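Local coordinates for protein fructuronate-tagaturonate epimerase UxaE from Cohnella laeviribosi in complex with 1 glycerol (Cohnella laeviribosi, PDB 6IL9) that probably interconverts fructuronate and tagaturonate as a zinc-containing epimerase built on a TIM barrel, at residues Ala4-Ile7 with Ile8-Ala12; Gly385-Arg388 with Arg389-Tyr393. One frame throughout, in Å; residues are numbered along the deposited sequence.

Contact 1 of 2, residues Ala4-Ile7 with Ile8-Ala12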
loop_
_atom_site.group_PDB
_atom_site.type_symbol
_atom_site.label_atom_id
_atom_site.label_comp_id
_atom_site.label_asym_id
_atom_site.label_seq_id
_atom_site.Cartn_x
_atom_site.Cartn_y
_atom_site.Cartn_z
ATOM N N ALA A 4 27.297 -23.852 -0.921
ATOM C CA ALA A 4 27.352 -23.178 0.372
ATOM C C ALA A 4 28.785 -23.060 0.870
ATOM O O ALA A 4 29.181 -22.018 1.405
ATOM C CB ALA A 4 26.489 -23.922 1.386
ATOM N N GLN A 5 29.579 -24.120 0.697
ATOM C CA GLN A 5 30.977 -24.071 1.106
ATOM C C GLN A 5 31.739 -22.983 0.352
ATOM O O GLN A 5 32.580 -22.290 0.935
ATOM C CB GLN A 5 31.618 -25.442 0.887
ATOM C CG GLN A 5 33.074 -25.553 1.292
ATOM C CD GLN A 5 33.554 -26.997 1.264
ATOM O OE1 GLN A 5 33.020 -27.852 1.975
ATOM N NE2 GLN A 5 34.548 -27.281 0.424
ATOM N N SER A 6 31.461 -22.819 -0.943
ATOM C CA SER A 6 32.129 -21.776 -1.717
ATOM C C SER A 6 31.811 -20.394 -1.150
ATOM O O SER A 6 32.714 -19.586 -0.899
ATOM C CB SER A 6 31.717 -21.874 -3.187
ATOM O OG SER A 6 32.150 -20.743 -3.929
ATOM N N ILE A 7 30.529 -20.118 -0.922
ATOM C CA ILE A 7 30.118 -18.812 -0.407
ATOM C C ILE A 7 30.754 -18.542 0.952
ATOM O O ILE A 7 31.296 -17.459 1.201
ATOM C CB ILE A 7 28.584 -18.734 -0.334
ATOM C CG1 ILE A 7 27.997 -18.769 -1.743
ATOM C CG2 ILE A 7 28.140 -17.492 0.439
ATOM C CD1 ILE A 7 26.527 -19.154 -1.777
ATOM N N ILE A 8 30.694 -19.526 1.851
ATOM C CA ILE A 8 31.233 -19.344 3.197
ATOM C C ILE A 8 32.732 -19.076 3.146
ATOM O O ILE A 8 33.247 -18.209 3.862
ATOM C CB ILE A 8 30.897 -20.570 4.068
ATOM C CG1 ILE A 8 29.394 -20.619 4.356
ATOM C CG2 ILE A 8 31.686 -20.536 5.368
ATOM C CD1 ILE A 8 28.902 -21.979 4.805
ATOM N N GLU A 9 33.454 -19.798 2.285
ATOM C CA GLU A 9 34.896 -19.589 2.190
ATOM C C GLU A 9 35.216 -18.219 1.603
ATOM O O GLU A 9 36.100 -17.518 2.106
ATOM C CB GLU A 9 35.534 -20.713 1.365
ATOM C CG GLU A 9 35.770 -21.974 2.199
ATOM C CD GLU A 9 36.068 -23.214 1.366
ATOM O OE1 GLU A 9 36.145 -24.316 1.954
ATOM O OE2 GLU A 9 36.223 -23.090 0.130
ATOM N N ARG A 10 34.478 -17.800 0.566
ATOM C CA ARG A 10 34.707 -16.473 0.002
ATOM C C ARG A 10 34.314 -15.368 0.977
ATOM O O ARG A 10 34.915 -14.286 0.962
ATOM C CB ARG A 10 33.943 -16.323 -1.311
ATOM C CG ARG A 10 34.563 -17.144 -2.421
ATOM C CD ARG A 10 33.808 -17.017 -3.706
ATOM N NE ARG A 10 32.582 -17.797 -3.721
ATOM C CZ ARG A 10 31.382 -17.288 -3.981
ATOM N NH1 ARG A 10 31.247 -15.994 -4.229
ATOM N NH2 ARG A 10 30.315 -18.076 -4.006
ATOM N N LEU A 11 33.306 -15.610 1.809
ATOM C CA LEU A 11 32.965 -14.646 2.849
ATOM C C LEU A 11 34.129 -14.474 3.815
ATOM O O LEU A 11 34.499 -13.348 4.169
ATOM C CB LEU A 11 31.707 -15.103 3.585
ATOM C CG LEU A 11 31.286 -14.246 4.780
ATOM C CD1 LEU A 11 30.967 -12.832 4.325
ATOM C CD2 LEU A 11 30.090 -14.867 5.462
ATOM N N ALA A 12 34.724 -15.592 4.242
ATOM C CA ALA A 12 35.895 -15.526 5.113
ATOM C C ALA A 12 37.025 -14.746 4.456
ATOM O O ALA A 12 37.748 -14.001 5.132
ATOM C CB ALA A 12 36.351 -16.941 5.479
HETATM O O HOH W 1 35.892 -25.049 -1.234
#
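Ser6 and Arg10, one helical turn apart, meet through the serine hydroxyl and the edge of the guanidinium group. Arg10 NE gives a hydrogen bond of 3.0 Å to Ser6 OG, and Arg10 NH2 adds a longer, more bent one of 3.2 Å to the same Ser6 OG, with an N-H...O angle of 138°. Both nitrogens reach the oxygen nearly in the guanidinium plane, so the hydroxyl is gripped twice from one edge. A bend in the arginine chain at chi3 (-77°) turns the group back over the preceding turn, where Arg10 NH2 also comes within 3.3 Å of Ile7 CG1; the same nitrogen forms a salt bridge with Glu37. On the tight side Ala4, Ile7 and Ile8 are buried, their side chains meeting Leu64, Ile34, Val62 and Ala59 of the adjoining strands. Ile8 CG1 rests against the backbone carbonyl Ala4 O at 3.3 Å. The other side is looser. Gln5 and Glu9 run alongside each other, Gln5 CG 3.4 Å from Glu9 OE1, their amide and carboxylate planes 39° apart, and a water accepts a hydrogen bond from Gln5 NE2 (3.1 Å). Backbone i to i+4 bonds run beneath both sides, from Ile8 N to Ala4 O through Leu11 N to Ile7 O. The arrangement is that of an amphipathic alpha-helix laid on an antiparallel beta-sheet.

Contact 2 of 2, residues Gly385-Arg388 with Arg389-Tyr393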
loop_
_atom_site.group_PDB
_atom_site.type_symbol
_atom_site.label_atom_id
_atom_site.label_comp_id
_atom_site.label_asym_id
_atom_site.label_seq_id
_atom_site.Cartn_x
_atom_site.Cartn_y
_atom_site.Cartn_z
ATOM N N GLY A 385 16.564 -3.706 -24.386
ATOM C CA GLY A 385 15.928 -4.777 -25.134
ATOM C C GLY A 385 14.777 -5.410 -24.378
ATOM O O GLY A 385 13.740 -5.741 -24.967
ATOM N N LEU A 386 14.945 -5.591 -23.063
ATOM C CA LEU A 386 13.860 -6.130 -22.249
ATOM C C LEU A 386 12.731 -5.118 -22.116
ATOM O O LEU A 386 11.554 -5.483 -22.209
ATOM C CB LEU A 386 14.380 -6.539 -20.865
ATOM C CG LEU A 386 13.330 -7.064 -19.882
ATOM C CD1 LEU A 386 12.620 -8.295 -20.437
ATOM C CD2 LEU A 386 13.956 -7.374 -18.512
ATOM N N TYR A 387 13.071 -3.844 -21.909
ATOM C CA TYR A 387 12.028 -2.825 -21.808
ATOM C C TYR A 387 11.149 -2.818 -23.061
ATOM O O TYR A 387 9.912 -2.791 -22.967
ATOM C CB TYR A 387 12.620 -1.428 -21.565
ATOM C CG TYR A 387 11.474 -0.450 -21.506
ATOM C CD1 TYR A 387 10.779 -0.249 -20.315
ATOM C CD2 TYR A 387 11.013 0.189 -22.657
ATOM C CE1 TYR A 387 9.682 0.592 -20.265
ATOM C CE2 TYR A 387 9.906 1.022 -22.617
ATOM C CZ TYR A 387 9.249 1.221 -21.414
ATOM O OH TYR A 387 8.152 2.049 -21.390
ATOM N N ARG A 388 11.769 -2.821 -24.243
ATOM C CA ARG A 388 10.993 -2.790 -25.488
ATOM C C ARG A 388 10.032 -3.966 -25.571
ATOM O O ARG A 388 8.864 -3.803 -25.951
ATOM C CB ARG A 388 11.919 -2.796 -26.705
ATOM C CG ARG A 388 12.782 -1.572 -26.853
ATOM C CD ARG A 388 13.608 -1.616 -28.160
ATOM N NE ARG A 388 14.471 -0.446 -28.239
ATOM C CZ ARG A 388 14.108 0.723 -28.760
ATOM N NH1 ARG A 388 12.896 0.886 -29.286
ATOM N NH2 ARG A 388 14.958 1.730 -28.746
ATOM N N ARG A 389 10.502 -5.165 -25.222
ATOM C CA ARG A 389 9.623 -6.327 -25.262
ATOM C C ARG A 389 8.471 -6.191 -24.274
ATOM O O ARG A 389 7.327 -6.546 -24.592
ATOM C CB ARG A 389 10.434 -7.592 -24.991
ATOM C CG ARG A 389 11.405 -7.926 -26.125
ATOM C CD ARG A 389 12.241 -9.138 -25.787
ATOM N NE ARG A 389 11.393 -10.236 -25.347
ATOM C CZ ARG A 389 11.545 -10.891 -24.201
ATOM N NH1 ARG A 389 12.530 -10.565 -23.371
ATOM N NH2 ARG A 389 10.714 -11.874 -23.891
ATOM N N MET A 390 8.752 -5.690 -23.064
ATOM C CA MET A 390 7.700 -5.519 -22.058
ATOM C C MET A 390 6.708 -4.432 -22.469
ATOM O O MET A 390 5.494 -4.594 -22.303
ATOM C CB MET A 390 8.324 -5.192 -20.692
ATOM C CG MET A 390 9.179 -6.324 -20.097
ATOM S SD MET A 390 9.925 -5.997 -18.452
ATOM C CE MET A 390 8.462 -5.931 -17.414
ATOM N N HIS A 391 7.211 -3.315 -22.998
ATOM C CA HIS A 391 6.346 -2.209 -23.403
ATOM C C HIS A 391 5.420 -2.643 -24.535
ATOM O O HIS A 391 4.208 -2.393 -24.497
ATOM C CB HIS A 391 7.236 -1.021 -23.796
ATOM C CG HIS A 391 6.512 0.191 -24.315
ATOM N ND1 HIS A 391 6.662 1.439 -23.742
ATOM C CD2 HIS A 391 5.703 0.367 -25.391
ATOM C CE1 HIS A 391 5.961 2.325 -24.426
ATOM N NE2 HIS A 391 5.364 1.701 -25.428
ATOM N N GLN A 392 5.968 -3.352 -25.526
ATOM C CA GLN A 392 5.150 -3.808 -26.648
ATOM C C GLN A 392 4.087 -4.801 -26.192
ATOM O O GLN A 392 2.940 -4.752 -26.654
ATOM C CB GLN A 392 6.044 -4.425 -27.727
ATOM C CG GLN A 392 5.336 -4.629 -29.063
ATOM C CD GLN A 392 4.739 -3.346 -29.622
ATOM O OE1 GLN A 392 5.424 -2.323 -29.748
ATOM N NE2 GLN A 392 3.454 -3.395 -29.969
ATOM N N TYR A 393 4.448 -5.702 -25.271
ATOM C CA TYR A 393 3.487 -6.652 -24.729
ATOM C C TYR A 393 2.375 -5.934 -23.979
ATOM O O TYR A 393 1.194 -6.273 -24.125
ATOM C CB TYR A 393 4.207 -7.639 -23.810
ATOM C CG TYR A 393 3.426 -8.870 -23.401
ATOM C CD1 TYR A 393 2.652 -8.876 -22.248
ATOM C CD2 TYR A 393 3.515 -10.046 -24.134
ATOM C CE1 TYR A 393 1.954 -9.996 -21.856
ATOM C CE2 TYR A 393 2.824 -11.175 -23.745
ATOM C CZ TYR A 393 2.049 -11.150 -22.614
ATOM O OH TYR A 393 1.363 -12.280 -22.225
#
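The shortest polar bond, 2.8 Å from His391 N to Tyr387 O, is doubled by one between the side chains, Tyr387 OH to His391 ND1 at 2.9 Å, almost straight at 177°, in which either atom could be the donor. It is an i to i+4 side-chain link along an alpha-helix, in helix 384-402, the second helix after the last strand of the TIM barrel. The hydroxyl comes in at the edge of the imidazole, near its plane. The two rings meet rim to rim with their planes 60° apart, neither lying over the other's face. With CG anti to the backbone N in both residues (chi1 179° in Tyr387), the phenol extends alongside the helix toward the next turn, and Tyr387 CE2 packs 3.6 Å from His391 CB. Val376 and Ala380 of the preceding helix and Leu438 of helix 432-440 border the tyrosine. A phenylalanine in its place would probably keep most of this packing but lose the hydroxyl, leaving His391 ND1 without its mate and the imidazole freer to turn. Another face of the helix is apolar, Leu386 crossing Met390 beside Trp372 and Phe461. The two arginines reach neighbouring loops: Arg388 forms a salt bridge with Asp422, and Arg389 NH2 bonds to Leu456 O. Within the Leu386/Met390 turn the backbone Met390 N bonds to Leu386 O at 2.9 Å, and beside that bond Met390 SD rests 3.8 Å from Leu386 CG.

Overall arrangement
From the N terminus, contact 1 comes first, within helix 2-12, which packs against the five-stranded antiparallel sheet formed by the strands between residues 17 and 66. The chain then runs through all eight barrel strands, from 93-96 to 363-367, and through helix 369-382 before contact 2 appears within helix 384-402. Each contact joins adjacent turns of a single helix, so neither closes a loop; they follow in series, without nesting or crossing. The centres of contact 1 and contact 2 lie about 37 Å apart, and the nearest atoms of contact 1 and contact 2 about 24 Å apart. Contact 1 belongs to the peripheral sheet, whereas contact 2 belongs to the helical layer made with helices 369-382, 432-440 and 458-467.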